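Local atomic coordinates of TetR/AcrR family transcriptional regulator (Bradyrhizobium diazoefficiens, PDB entry 6G8G), a protein that probably represses target genes as a dimeric DNA-binding regulator of the TetR family and responds to flavonoids such as genistein, which it binds. Residues I25-A30 / E66-S71; W31-E36 / D45-A50; R82-P87 / R98-Q103; A141-L146 / Q170-V175. One frame throughout, in Å; residues are numbered along the deposited sequence.

Interaction 1: residues I25-A30 / E66-S71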
loop_
_atom_site.group_PDB
_atom_site.type_symbol
_atom_site.label_atom_id
_atom_site.label_comp_id
_atom_site.label_asym_id
_atom_site.label_seq_id
_atom_site.Cartn_x
_atom_site.Cartn_y
_atom_site.Cartn_z
ATOM N N ILE A 25 15.235 -12.947 -25.423
ATOM C CA ILE A 25 14.129 -13.860 -25.716
ATOM C C ILE A 25 13.801 -14.680 -24.483
ATOM O O ILE A 25 12.627 -14.909 -24.157
ATOM C CB ILE A 25 14.460 -14.797 -26.889
ATOM C CG1 ILE A 25 14.545 -13.978 -28.184
ATOM C CG2 ILE A 25 13.413 -15.906 -27.014
ATOM C CD1 ILE A 25 15.219 -14.682 -29.353
ATOM N N VAL A 26 14.851 -15.135 -23.811
ATOM C CA VAL A 26 14.704 -15.908 -22.573
ATOM C C VAL A 26 14.015 -15.073 -21.500
ATOM O O VAL A 26 13.072 -15.527 -20.871
ATOM C CB VAL A 26 16.072 -16.386 -22.044
ATOM C CG1 VAL A 26 15.971 -16.792 -20.586
ATOM C CG2 VAL A 26 16.595 -17.538 -22.888
ATOM N N ILE A 27 14.485 -13.849 -21.323
ATOM C CA ILE A 27 13.866 -12.920 -20.400
ATOM C C ILE A 27 12.365 -12.806 -20.659
ATOM O O ILE A 27 11.570 -12.986 -19.740
ATOM C CB ILE A 27 14.512 -11.531 -20.508
ATOM C CG1 ILE A 27 15.923 -11.557 -19.927
ATOM C CG2 ILE A 27 13.666 -10.467 -19.832
ATOM C CD1 ILE A 27 15.967 -11.587 -18.426
ATOM N N ARG A 28 11.968 -12.511 -21.894
ATOM C CA ARG A 28 10.544 -12.316 -22.178
ATOM C C ARG A 28 9.765 -13.603 -21.957
ATOM O O ARG A 28 8.630 -13.585 -21.507
ATOM C CB ARG A 28 10.304 -11.800 -23.600
ATOM C CG ARG A 28 10.723 -10.365 -23.812
ATOM C CD ARG A 28 10.314 -9.929 -25.232
ATOM N NE ARG A 28 11.103 -10.530 -26.321
ATOM C CZ ARG A 28 12.340 -10.154 -26.666
ATOM N NH1 ARG A 28 12.959 -10.754 -27.678
ATOM N NH2 ARG A 28 12.985 -9.203 -25.988
ATOM N N ALA A 29 10.374 -14.735 -22.249
ATOM C CA ALA A 29 9.681 -16.003 -22.055
ATOM C C ALA A 29 9.456 -16.307 -20.566
ATOM O O ALA A 29 8.431 -16.885 -20.179
ATOM C CB ALA A 29 10.458 -17.125 -22.707
ATOM N N ALA A 30 10.430 -15.929 -19.751
ATOM C CA ALA A 30 10.368 -16.186 -18.335
ATOM C C ALA A 30 9.361 -15.276 -17.718
ATOM O O ALA A 30 8.615 -15.672 -16.839
ATOM C CB ALA A 30 11.724 -15.971 -17.700
ATOM N N GLU A 66 16.384 -17.903 -9.710
ATOM C CA GLU A 66 16.488 -16.690 -8.888
ATOM C C GLU A 66 17.281 -15.624 -9.639
ATOM O O GLU A 66 16.897 -14.469 -9.693
ATOM C CB GLU A 66 17.152 -17.003 -7.549
ATOM C CG GLU A 66 16.345 -17.871 -6.567
ATOM C CD GLU A 66 16.288 -19.378 -6.901
ATOM O OE1 GLU A 66 17.008 -19.863 -7.826
ATOM O OE2 GLU A 66 15.533 -20.100 -6.194
ATOM N N ALA A 67 18.396 -16.012 -10.240
ATOM C CA ALA A 67 19.191 -15.029 -10.974
ATOM C C ALA A 67 18.416 -14.454 -12.167
ATOM O O ALA A 67 18.480 -13.281 -12.460
ATOM C CB ALA A 67 20.520 -15.639 -11.391
ATOM N N LEU A 68 17.630 -15.279 -12.808
ATOM C CA LEU A 68 16.837 -14.828 -13.938
ATOM C C LEU A 68 15.822 -13.777 -13.510
ATOM O O LEU A 68 15.675 -12.746 -14.149
ATOM C CB LEU A 68 16.084 -16.008 -14.470
ATOM C CG LEU A 68 15.404 -16.182 -15.786
ATOM C CD1 LEU A 68 16.190 -15.791 -16.977
ATOM C CD2 LEU A 68 15.148 -17.680 -15.916
ATOM N N PHE A 69 15.162 -14.023 -12.392
ATOM C CA PHE A 69 14.164 -13.089 -11.896
ATOM C C PHE A 69 14.779 -11.776 -11.397
ATOM O O PHE A 69 14.210 -10.685 -11.567
ATOM C CB PHE A 69 13.360 -13.731 -10.780
ATOM C CG PHE A 69 12.087 -13.003 -10.452
ATOM C CD1 PHE A 69 11.383 -12.336 -11.424
ATOM C CD2 PHE A 69 11.577 -13.021 -9.181
ATOM C CE1 PHE A 69 10.228 -11.659 -11.124
ATOM C CE2 PHE A 69 10.429 -12.347 -8.869
ATOM C CZ PHE A 69 9.750 -11.666 -9.846
ATOM N N ALA A 70 15.962 -11.884 -10.807
ATOM C CA ALA A 70 16.706 -10.712 -10.434
ATOM C C ALA A 70 17.006 -9.826 -11.637
ATOM O O ALA A 70 16.866 -8.595 -11.552
ATOM C CB ALA A 70 17.980 -11.104 -9.729
ATOM N N SER A 71 17.384 -10.404 -12.770
ATOM C CA SER A 71 17.576 -9.582 -13.992
ATOM C C SER A 71 16.297 -8.893 -14.430
ATOM O O SER A 71 16.320 -7.762 -14.896
ATOM C CB SER A 71 18.063 -10.433 -15.148
ATOM O OG SER A 71 19.433 -10.726 -15.036
#
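L68 carries the junction between helix 23-37 and helix 65-82, two helices whose short segments cross almost perpendicularly, at -96° with axes 10.3 Å apart. Its CB leaves the backbone across the interface rather than straight at it. Because CG stands anti to the backbone N (chi1 -163°), the branch swings over to helix 23-37, and CG itself rests 4.2 Å from A30 CB. From there CD1 goes on to meet V26 CG1 at 3.8 Å, the two side chains crossing at about a right angle. CD2, the other methyl, turns to I47 of helix 44-51. Along the flank I27 does the reaching: its terminal CD1 lies 4.1 Å from S71 CB and only grazes L68 CD1. A30, one helical turn after V26, presents its methyl to the same leucine branch. F62 lies against V26, L68 and S71. Within the TetR-type DNA-binding domain, this contact joins the first helix to the long helix 65-82 that runs toward the ligand-binding part. Every side-chain atom meeting across it is carbon, so the union rests on shape and exclusion of water, with no directional bond to fix the crossing angle.

Interaction 2: residues W31-E36 / D45-A50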
loop_
_atom_site.group_PDB
_atom_site.type_symbol
_atom_site.label_atom_id
_atom_site.label_comp_id
_atom_site.label_asym_id
_atom_site.label_seq_id
_atom_site.Cartn_x
_atom_site.Cartn_y
_atom_site.Cartn_z
ATOM N N TRP A 31 9.337 -14.042 -18.175
ATOM C CA TRP A 31 8.357 -13.088 -17.663
ATOM C C TRP A 31 6.955 -13.663 -17.888
ATOM O O TRP A 31 6.156 -13.754 -16.961
ATOM C CB TRP A 31 8.571 -11.743 -18.368
ATOM C CG TRP A 31 7.673 -10.667 -18.039
ATOM C CD1 TRP A 31 6.878 -9.932 -18.898
ATOM C CD2 TRP A 31 7.483 -10.135 -16.759
ATOM N NE1 TRP A 31 6.195 -8.971 -18.201
ATOM C CE2 TRP A 31 6.544 -9.075 -16.882
ATOM C CE3 TRP A 31 8.004 -10.455 -15.495
ATOM C CZ2 TRP A 31 6.123 -8.337 -15.793
ATOM C CZ3 TRP A 31 7.585 -9.730 -14.420
ATOM C CH2 TRP A 31 6.649 -8.674 -14.570
ATOM N N GLN A 32 6.692 -14.101 -19.114
ATOM C CA GLN A 32 5.414 -14.669 -19.469
ATOM C C GLN A 32 5.018 -15.792 -18.507
ATOM O O GLN A 32 3.901 -15.818 -17.993
ATOM C CB GLN A 32 5.478 -15.204 -20.885
ATOM C CG GLN A 32 4.170 -15.778 -21.415
ATOM C CD GLN A 32 3.019 -14.800 -21.523
ATOM O OE1 GLN A 32 2.786 -14.237 -22.591
ATOM N NE2 GLN A 32 2.237 -14.642 -20.439
ATOM N N LEU A 33 5.915 -16.726 -18.259
ATOM C CA LEU A 33 5.576 -17.838 -17.393
ATOM C C LEU A 33 5.385 -17.441 -15.935
ATOM O O LEU A 33 4.499 -17.953 -15.249
ATOM C CB LEU A 33 6.640 -18.935 -17.483
ATOM C CG LEU A 33 6.618 -19.724 -18.799
ATOM C CD1 LEU A 33 7.852 -20.589 -18.956
ATOM C CD2 LEU A 33 5.376 -20.602 -18.851
ATOM N N PHE A 34 6.218 -16.537 -15.451
ATOM C CA PHE A 34 6.102 -16.118 -14.086
ATOM C C PHE A 34 4.729 -15.496 -13.875
ATOM O O PHE A 34 4.112 -15.713 -12.826
ATOM C CB PHE A 34 7.203 -15.125 -13.698
ATOM C CG PHE A 34 8.576 -15.713 -13.664
ATOM C CD1 PHE A 34 8.781 -17.062 -13.495
ATOM C CD2 PHE A 34 9.668 -14.907 -13.787
ATOM C CE1 PHE A 34 10.062 -17.595 -13.500
ATOM C CE2 PHE A 34 10.943 -15.435 -13.796
ATOM C CZ PHE A 34 11.143 -16.780 -13.647
ATOM N N LEU A 35 4.232 -14.730 -14.844
ATOM C CA LEU A 35 2.927 -14.132 -14.597
ATOM C C LEU A 35 1.796 -15.095 -14.902
ATOM O O LEU A 35 0.803 -15.037 -14.211
ATOM C CB LEU A 35 2.698 -12.692 -15.068
ATOM C CG LEU A 35 3.477 -12.154 -16.214
ATOM C CD1 LEU A 35 2.998 -12.816 -17.480
ATOM C CD2 LEU A 35 3.295 -10.655 -16.264
ATOM N N GLU A 36 1.957 -16.024 -15.842
ATOM C CA GLU A 36 0.950 -17.100 -16.022
ATOM C C GLU A 36 0.838 -17.968 -14.766
ATOM O O GLU A 36 -0.235 -18.084 -14.201
ATOM C CB GLU A 36 1.262 -18.016 -17.222
ATOM C CG GLU A 36 0.881 -17.491 -18.621
ATOM C CD GLU A 36 1.452 -18.339 -19.787
ATOM O OE1 GLU A 36 1.805 -17.778 -20.847
ATOM O OE2 GLU A 36 1.547 -19.573 -19.656
ATOM N N ASP A 45 13.266 -25.752 -16.852
ATOM C CA ASP A 45 12.953 -26.599 -17.972
ATOM C C ASP A 45 11.911 -25.980 -18.906
ATOM O O ASP A 45 12.098 -25.939 -20.121
ATOM C CB ASP A 45 12.487 -27.974 -17.465
ATOM C CG ASP A 45 12.482 -29.018 -18.559
ATOM O OD1 ASP A 45 13.576 -29.465 -18.952
ATOM O OD2 ASP A 45 11.384 -29.359 -19.039
ATOM N N ALA A 46 10.802 -25.524 -18.325
ATOM C CA ALA A 46 9.727 -24.879 -19.085
ATOM C C ALA A 46 10.212 -23.613 -19.800
ATOM O O ALA A 46 9.784 -23.315 -20.912
ATOM C CB ALA A 46 8.584 -24.528 -18.152
ATOM N N ILE A 47 11.095 -22.872 -19.134
ATOM C CA ILE A 47 11.611 -21.608 -19.653
ATOM C C ILE A 47 12.454 -21.865 -20.884
ATOM O O ILE A 47 12.332 -21.167 -21.905
ATOM C CB ILE A 47 12.449 -20.857 -18.584
ATOM C CG1 ILE A 47 11.522 -20.277 -17.511
ATOM C CG2 ILE A 47 13.260 -19.743 -19.220
ATOM C CD1 ILE A 47 12.205 -19.825 -16.247
ATOM N N ALA A 48 13.306 -22.879 -20.788
ATOM C CA ALA A 48 14.124 -23.245 -21.916
ATOM C C ALA A 48 13.256 -23.596 -23.117
ATOM O O ALA A 48 13.511 -23.109 -24.231
ATOM C CB ALA A 48 15.029 -24.396 -21.553
ATOM N N LYS A 49 12.229 -24.413 -22.894
ATOM C CA LYS A 49 11.373 -24.838 -24.001
ATOM C C LYS A 49 10.680 -23.639 -24.618
ATOM O O LYS A 49 10.686 -23.482 -25.829
ATOM C CB LYS A 49 10.333 -25.875 -23.561
ATOM C CG LYS A 49 10.931 -27.216 -23.147
ATOM C CD LYS A 49 9.815 -28.237 -22.757
ATOM C CE LYS A 49 9.387 -28.897 -24.023
ATOM N NZ LYS A 49 8.676 -30.167 -23.809
ATOM N N ALA A 50 10.113 -22.781 -23.783
ATOM C CA ALA A 50 9.364 -21.644 -24.285
ATOM C C ALA A 50 10.268 -20.668 -25.035
ATOM O O ALA A 50 9.829 -20.025 -25.974
ATOM C CB ALA A 50 8.650 -20.948 -23.156
#
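One methyl, CD1 of L33, makes most of the first shell here. It comes down on helix 44-51 beside the backbone of A46, lying 4.1 Å from A46 CB, and meets I47 CG1 at 4.0 Å. A50 CB, one turn after A46, closes the group from the other end at 4.3 Å from L33 CD1. The second part of the contact belongs to F34, whose ring reaches I47 obliquely: I47 CD1 sits 4.1 Å from F34 CE1 and equally far from CZ, with the two side chains crossing at about a right angle. I47 therefore divides its length, giving CG1 to the leucine and its tip to the phenylalanine.

Beyond this shell, T42 touches L33, F34 and I47 alike, so the loop between the helices fills in beside them. The F34 ring is set by edge-to-face meetings with F39 and F69, while L72 and I119 also pack against it. At the start of helix 44-51, S43 OG takes the backbone N-H of A46. The two segments run at 131° to each other, 10.4 Å between axes, in the first pair of helices of the helix-turn-helix domain. Side chain meets side chain through carbon alone, so hydrophobic packing holds the pair, L33 carrying the larger share and the more deeply buried F34 a smaller one.

Interaction 3: residues R82-P87 / R98-Q103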
loop_
_atom_site.group_PDB
_atom_site.type_symbol
_atom_site.label_atom_id
_atom_site.label_comp_id
_atom_site.label_asym_id
_atom_site.label_seq_id
_atom_site.Cartn_x
_atom_site.Cartn_y
_atom_site.Cartn_z
ATOM N N ARG A 82 13.678 5.833 -15.135
ATOM C CA ARG A 82 13.961 6.794 -16.199
ATOM C C ARG A 82 12.751 7.623 -16.585
ATOM O O ARG A 82 12.894 8.714 -17.112
ATOM C CB ARG A 82 14.513 6.090 -17.442
ATOM C CG ARG A 82 15.812 5.333 -17.214
ATOM C CD ARG A 82 16.517 4.892 -18.517
ATOM N NE ARG A 82 16.668 3.435 -18.475
ATOM C CZ ARG A 82 15.915 2.560 -19.154
ATOM N NH1 ARG A 82 14.961 2.957 -20.004
ATOM N NH2 ARG A 82 16.117 1.257 -18.990
ATOM N N ASP A 83 11.566 7.105 -16.327
ATOM C CA ASP A 83 10.360 7.892 -16.519
ATOM C C ASP A 83 10.169 8.973 -15.455
ATOM O O ASP A 83 9.155 9.676 -15.447
ATOM C CB ASP A 83 9.116 6.980 -16.540
ATOM C CG ASP A 83 9.189 5.892 -17.620
ATOM O OD1 ASP A 83 10.093 5.946 -18.494
ATOM O OD2 ASP A 83 8.334 4.977 -17.576
ATOM N N LEU A 84 11.058 9.053 -14.484
ATOM C CA LEU A 84 10.868 10.058 -13.446
ATOM C C LEU A 84 11.745 11.217 -13.823
ATOM O O LEU A 84 12.865 10.989 -14.235
ATOM C CB LEU A 84 11.211 9.520 -12.027
ATOM C CG LEU A 84 10.156 8.960 -11.048
ATOM C CD1 LEU A 84 9.025 8.248 -11.762
ATOM C CD2 LEU A 84 10.755 8.039 -10.002
ATOM N N PRO A 85 11.274 12.466 -13.641
ATOM C CA PRO A 85 12.161 13.599 -13.932
ATOM C C PRO A 85 13.293 13.726 -12.928
ATOM O O PRO A 85 13.264 13.084 -11.855
ATOM C CB PRO A 85 11.258 14.829 -13.828
ATOM C CG PRO A 85 9.980 14.379 -13.239
ATOM C CD PRO A 85 10.022 12.891 -12.995
ATOM N N VAL A 86 14.326 14.457 -13.328
ATOM C CA VAL A 86 15.322 14.918 -12.380
ATOM C C VAL A 86 14.937 16.365 -12.028
ATOM O O VAL A 86 15.073 17.269 -12.850
ATOM C CB VAL A 86 16.775 14.865 -12.919
ATOM C CG1 VAL A 86 17.725 15.448 -11.864
ATOM C CG2 VAL A 86 17.183 13.435 -13.265
ATOM N N PRO A 87 14.458 16.578 -10.809
ATOM C CA PRO A 87 13.856 17.846 -10.498
ATOM C C PRO A 87 14.916 18.918 -10.342
ATOM O O PRO A 87 16.007 18.610 -9.844
ATOM C CB PRO A 87 13.129 17.589 -9.180
ATOM C CG PRO A 87 13.417 16.185 -8.782
ATOM C CD PRO A 87 14.521 15.683 -9.649
ATOM N N ARG A 98 5.928 19.375 -7.988
ATOM C CA ARG A 98 4.637 19.093 -8.534
ATOM C C ARG A 98 4.861 18.168 -9.691
ATOM O O ARG A 98 4.147 17.182 -9.863
ATOM C CB ARG A 98 3.927 20.395 -8.917
ATOM C CG ARG A 98 2.569 20.187 -9.534
ATOM C CD ARG A 98 1.765 21.457 -9.839
ATOM N NE ARG A 98 1.550 22.273 -8.655
ATOM C CZ ARG A 98 2.132 23.437 -8.408
ATOM N NH1 ARG A 98 2.992 23.978 -9.283
ATOM N NH2 ARG A 98 1.835 24.063 -7.278
ATOM N N ASP A 99 5.907 18.421 -10.462
ATOM C CA ASP A 99 6.171 17.594 -11.645
ATOM C C ASP A 99 6.625 16.165 -11.238
ATOM O O ASP A 99 6.202 15.166 -11.808
ATOM C CB ASP A 99 7.191 18.296 -12.544
ATOM C CG ASP A 99 7.514 17.499 -13.813
ATOM O OD1 ASP A 99 6.578 16.915 -14.419
ATOM O OD2 ASP A 99 8.708 17.429 -14.195
ATOM N N PHE A 100 7.452 16.085 -10.216
ATOM C CA PHE A 100 7.919 14.802 -9.753
ATOM C C PHE A 100 6.742 13.991 -9.228
ATOM O O PHE A 100 6.576 12.816 -9.547
ATOM C CB PHE A 100 8.968 15.014 -8.661
ATOM C CG PHE A 100 9.665 13.754 -8.239
ATOM C CD1 PHE A 100 10.811 13.334 -8.893
ATOM C CD2 PHE A 100 9.176 12.984 -7.209
ATOM C CE1 PHE A 100 11.461 12.173 -8.526
ATOM C CE2 PHE A 100 9.833 11.826 -6.828
ATOM C CZ PHE A 100 10.972 11.411 -7.491
ATOM N N ALA A 101 5.914 14.640 -8.420
ATOM C CA ALA A 101 4.727 13.996 -7.917
ATOM C C ALA A 101 3.875 13.473 -9.052
ATOM O O ALA A 101 3.432 12.341 -9.019
ATOM C CB ALA A 101 3.928 14.963 -7.075
ATOM N N ARG A 102 3.642 14.294 -10.059
ATOM C CA ARG A 102 2.773 13.868 -11.148
ATOM C C ARG A 102 3.299 12.604 -11.788
ATOM O O ARG A 102 2.547 11.706 -12.054
ATOM C CB ARG A 102 2.611 14.978 -12.181
ATOM C CG ARG A 102 1.457 14.754 -13.152
ATOM C CD ARG A 102 1.282 15.908 -14.150
ATOM N NE ARG A 102 0.932 17.214 -13.539
ATOM C CZ ARG A 102 1.785 18.210 -13.279
ATOM N NH1 ARG A 102 3.085 18.115 -13.554
ATOM N NH2 ARG A 102 1.339 19.325 -12.730
ATOM N N GLN A 103 4.602 12.504 -12.010
ATOM C CA GLN A 103 5.133 11.316 -12.698
ATOM C C GLN A 103 5.057 10.123 -11.778
ATOM O O GLN A 103 4.775 9.025 -12.215
ATOM C CB GLN A 103 6.561 11.531 -13.209
ATOM C CG GLN A 103 6.738 12.628 -14.285
ATOM C CD GLN A 103 5.610 12.706 -15.298
ATOM O OE1 GLN A 103 4.979 13.770 -15.464
ATOM N NE2 GLN A 103 5.325 11.591 -15.965
#
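P85 makes the close part of this contact, its ring wedged between two side chains of helix 93-109. Its CD atom lies 3.5 Å from Q103 CG, and its CG approaches D99 OD2 to 3.4 Å, so one proline ring bridges successive turns of the helix. Q103 has CG anti to the carbonyl carbon (chi1 -63°), which lays CB and CG along the ring. D99 CG stands anti to the backbone N (chi1 -180°), bringing the carboxylate across to the proline carbons. Deeper in, the F100 ring collects three residues of the loop. P85 O lies at the ring edge, in its plane, 3.9 Å from CD1; P87 CG meets that same CD1 obliquely at 3.9 Å; and L84 CD2 comes to CZ at 4.2 Å. T142, L146 and L172 also pack against F100, placing it inside the ligand-binding domain.

The outer margin is looser. D83 brings only its carbonyl oxygen near Q103 CB while its carboxylate leads off, and V86 turns its side chain away. Off the loop, R102 holds D99 in a long ion pair and forms a salt bridge with E196. Proline carbons thus pack on the Q103 methylenes, the D99 carboxylate and the F100 ring. Prolines lack a backbone N-H to satisfy, and their rings offer compact apolar surface, which suits this extended linker to lying along a helix.

Interaction 4: residues A141-L146 / Q170-V175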
loop_
_atom_site.group_PDB
_atom_site.type_symbol
_atom_site.label_atom_id
_atom_site.label_comp_id
_atom_site.label_asym_id
_atom_site.label_seq_id
_atom_site.Cartn_x
_atom_site.Cartn_y
_atom_site.Cartn_z
ATOM N N ALA A 141 14.568 3.506 -4.441
ATOM C CA ALA A 141 15.312 4.314 -5.408
ATOM C C ALA A 141 14.625 5.635 -5.659
ATOM O O ALA A 141 15.277 6.682 -5.755
ATOM C CB ALA A 141 15.477 3.566 -6.716
ATOM N N THR A 142 13.313 5.585 -5.773
ATOM C CA THR A 142 12.536 6.794 -5.909
ATOM C C THR A 142 12.754 7.730 -4.730
ATOM O O THR A 142 12.951 8.934 -4.889
ATOM C CB THR A 142 11.043 6.468 -6.004
ATOM O OG1 THR A 142 10.815 5.683 -7.172
ATOM C CG2 THR A 142 10.229 7.733 -6.107
ATOM N N ILE A 143 12.720 7.184 -3.532
ATOM C CA ILE A 143 12.999 8.014 -2.370
ATOM C C ILE A 143 14.381 8.691 -2.471
ATOM O O ILE A 143 14.492 9.886 -2.246
ATOM C CB ILE A 143 12.917 7.181 -1.086
ATOM C CG1 ILE A 143 11.472 6.790 -0.791
ATOM C CG2 ILE A 143 13.499 7.931 0.105
ATOM C CD1 ILE A 143 11.336 5.755 0.322
ATOM N N ARG A 144 15.409 7.928 -2.813
ATOM C CA ARG A 144 16.760 8.464 -2.919
ATOM C C ARG A 144 16.887 9.581 -3.930
ATOM O O ARG A 144 17.544 10.569 -3.654
ATOM C CB ARG A 144 17.735 7.366 -3.262
ATOM C CG ARG A 144 17.981 6.422 -2.101
ATOM C CD ARG A 144 18.867 5.230 -2.375
ATOM N NE ARG A 144 18.954 4.677 -3.743
ATOM C CZ ARG A 144 18.556 3.466 -4.160
ATOM N NH1 ARG A 144 17.956 2.573 -3.344
ATOM N NH2 ARG A 144 18.757 3.144 -5.440
ATOM N N ARG A 145 16.253 9.447 -5.091
ATOM C CA ARG A 145 16.306 10.511 -6.096
ATOM C C ARG A 145 15.724 11.776 -5.577
ATOM O O ARG A 145 16.247 12.855 -5.808
ATOM C CB ARG A 145 15.555 10.137 -7.360
ATOM C CG ARG A 145 16.416 9.352 -8.315
ATOM C CD ARG A 145 15.561 8.582 -9.277
ATOM N NE ARG A 145 14.723 9.404 -10.133
ATOM C CZ ARG A 145 15.020 9.735 -11.385
ATOM N NH1 ARG A 145 16.188 9.425 -11.923
ATOM N NH2 ARG A 145 14.135 10.430 -12.080
ATOM N N LEU A 146 14.583 11.660 -4.921
ATOM C CA LEU A 146 13.909 12.839 -4.436
ATOM C C LEU A 146 14.741 13.433 -3.335
ATOM O O LEU A 146 14.858 14.637 -3.219
ATOM C CB LEU A 146 12.520 12.482 -3.941
ATOM C CG LEU A 146 11.736 13.665 -3.398
ATOM C CD1 LEU A 146 11.642 14.770 -4.414
ATOM C CD2 LEU A 146 10.349 13.224 -2.979
ATOM N N GLN A 170 8.211 11.286 3.368
ATOM C CA GLN A 170 7.038 11.953 3.862
ATOM C C GLN A 170 6.296 12.614 2.743
ATOM O O GLN A 170 5.078 12.510 2.651
ATOM C CB GLN A 170 7.433 12.953 4.924
ATOM C CG GLN A 170 7.826 12.238 6.200
ATOM C CD GLN A 170 8.600 13.114 7.164
ATOM O OE1 GLN A 170 9.283 14.063 6.773
ATOM N NE2 GLN A 170 8.492 12.793 8.447
ATOM N N PHE A 171 7.032 13.239 1.851
ATOM C CA PHE A 171 6.412 13.848 0.669
ATOM C C PHE A 171 5.631 12.828 -0.142
ATOM O O PHE A 171 4.500 13.060 -0.527
ATOM C CB PHE A 171 7.468 14.506 -0.217
ATOM C CG PHE A 171 6.915 15.081 -1.465
ATOM C CD1 PHE A 171 6.319 16.322 -1.451
ATOM C CD2 PHE A 171 7.001 14.404 -2.649
ATOM C CE1 PHE A 171 5.810 16.868 -2.608
ATOM C CE2 PHE A 171 6.500 14.951 -3.821
ATOM C CZ PHE A 171 5.903 16.178 -3.800
ATOM N N LEU A 172 6.242 11.680 -0.366
ATOM C CA LEU A 172 5.631 10.652 -1.167
ATOM C C LEU A 172 4.457 10.000 -0.451
ATOM O O LEU A 172 3.406 9.802 -1.051
ATOM C CB LEU A 172 6.665 9.623 -1.579
ATOM C CG LEU A 172 7.798 10.178 -2.460
ATOM C CD1 LEU A 172 8.976 9.220 -2.516
ATOM C CD2 LEU A 172 7.297 10.457 -3.868
ATOM N N SER A 173 4.580 9.733 0.835
ATOM C CA SER A 173 3.415 9.271 1.592
ATOM C C SER A 173 2.242 10.259 1.524
ATOM O O SER A 173 1.120 9.835 1.384
ATOM C CB SER A 173 3.778 9.022 3.029
ATOM O OG SER A 173 4.817 8.065 3.056
ATOM N N LEU A 174 2.507 11.558 1.566
ATOM C CA LEU A 174 1.429 12.521 1.497
ATOM C C LEU A 174 0.710 12.505 0.162
ATOM O O LEU A 174 -0.500 12.493 0.101
ATOM C CB LEU A 174 1.934 13.918 1.747
ATOM C CG LEU A 174 2.330 14.103 3.197
ATOM C CD1 LEU A 174 3.153 15.360 3.359
ATOM C CD2 LEU A 174 1.085 14.156 4.077
ATOM N N VAL A 175 1.475 12.491 -0.902
ATOM C CA VAL A 175 0.967 12.638 -2.247
ATOM C C VAL A 175 0.263 11.365 -2.657
ATOM O O VAL A 175 -0.747 11.373 -3.351
ATOM C CB VAL A 175 2.158 12.960 -3.156
ATOM C CG1 VAL A 175 2.065 12.252 -4.486
ATOM C CG2 VAL A 175 2.241 14.449 -3.359
#
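The F171 ring has V175 CG2, from the next turn of its own helix, over one face, 4.1 Å above the plane and offset toward the rim. L146 CD2 approaches the same ring obliquely, 3.6 Å from F171 CD2, the side chains crossing at about a right angle. Farther out, F206 of helix 192-210 meets the ring edge-to-face. The guanidinium of R144, on the outer side of helix 139-155, lies flat with A141 CA over its centre.

Between the helices the work is done by two leucines. L146, with CG anti to the backbone N (chi1 179°), sends CD2 into the angle between F171 and L172, and meets L172 CG at 4.0 Å, the two leucines reaching tip to tip. L172 has its CG anti to the carbonyl carbon instead (chi1 -62°), which carries CD1 back to the start of the opposing segment. There it touches I143 CG1 at 3.9 Å and T142 CG2 at 4.1 Å. The methyl of T142 thus faces the hydrophobic side, while its OG1 is hydrogen-bonded to Q81 NE2 of helix 65-82.

All five touching residues are buried, and the segments cross at 116°. F100 of helix 93-109 packs on T142 and L146, and I143 also packs on E178 of the second subunit, where L174 meets its counterpart, L174 of that subunit. The side chain of L172 is about 9 Å from bound genistein. This is the all-helical core of a TetR-family C-terminal domain, close to the bound genistein and touching the second subunit.

How the interactions relate
Interactions 1 and 2 share helix 23-37 and form one continuous core in the DNA-binding domain: A30 CB meets I47 CD1 at 4.1 Å, and V26 CG1 lies 4.2 Å from I47 CG2. Interactions 3 and 4 adjoin each other on the opposite side of the chain's centre, where F100 lies against L146 and R145 NH2 reaches the carbonyl oxygen of L84 in a weak hydrogen bond. Interactions 1 and 4 are buried, 2 and 3 only partly so. Apolar packing dominates throughout, but the loop in interaction 3 adds proline rings set against a carboxylate. Helix 65-82 leads from interaction 1 to the loop of interaction 3, spanning centres about 28 Å apart.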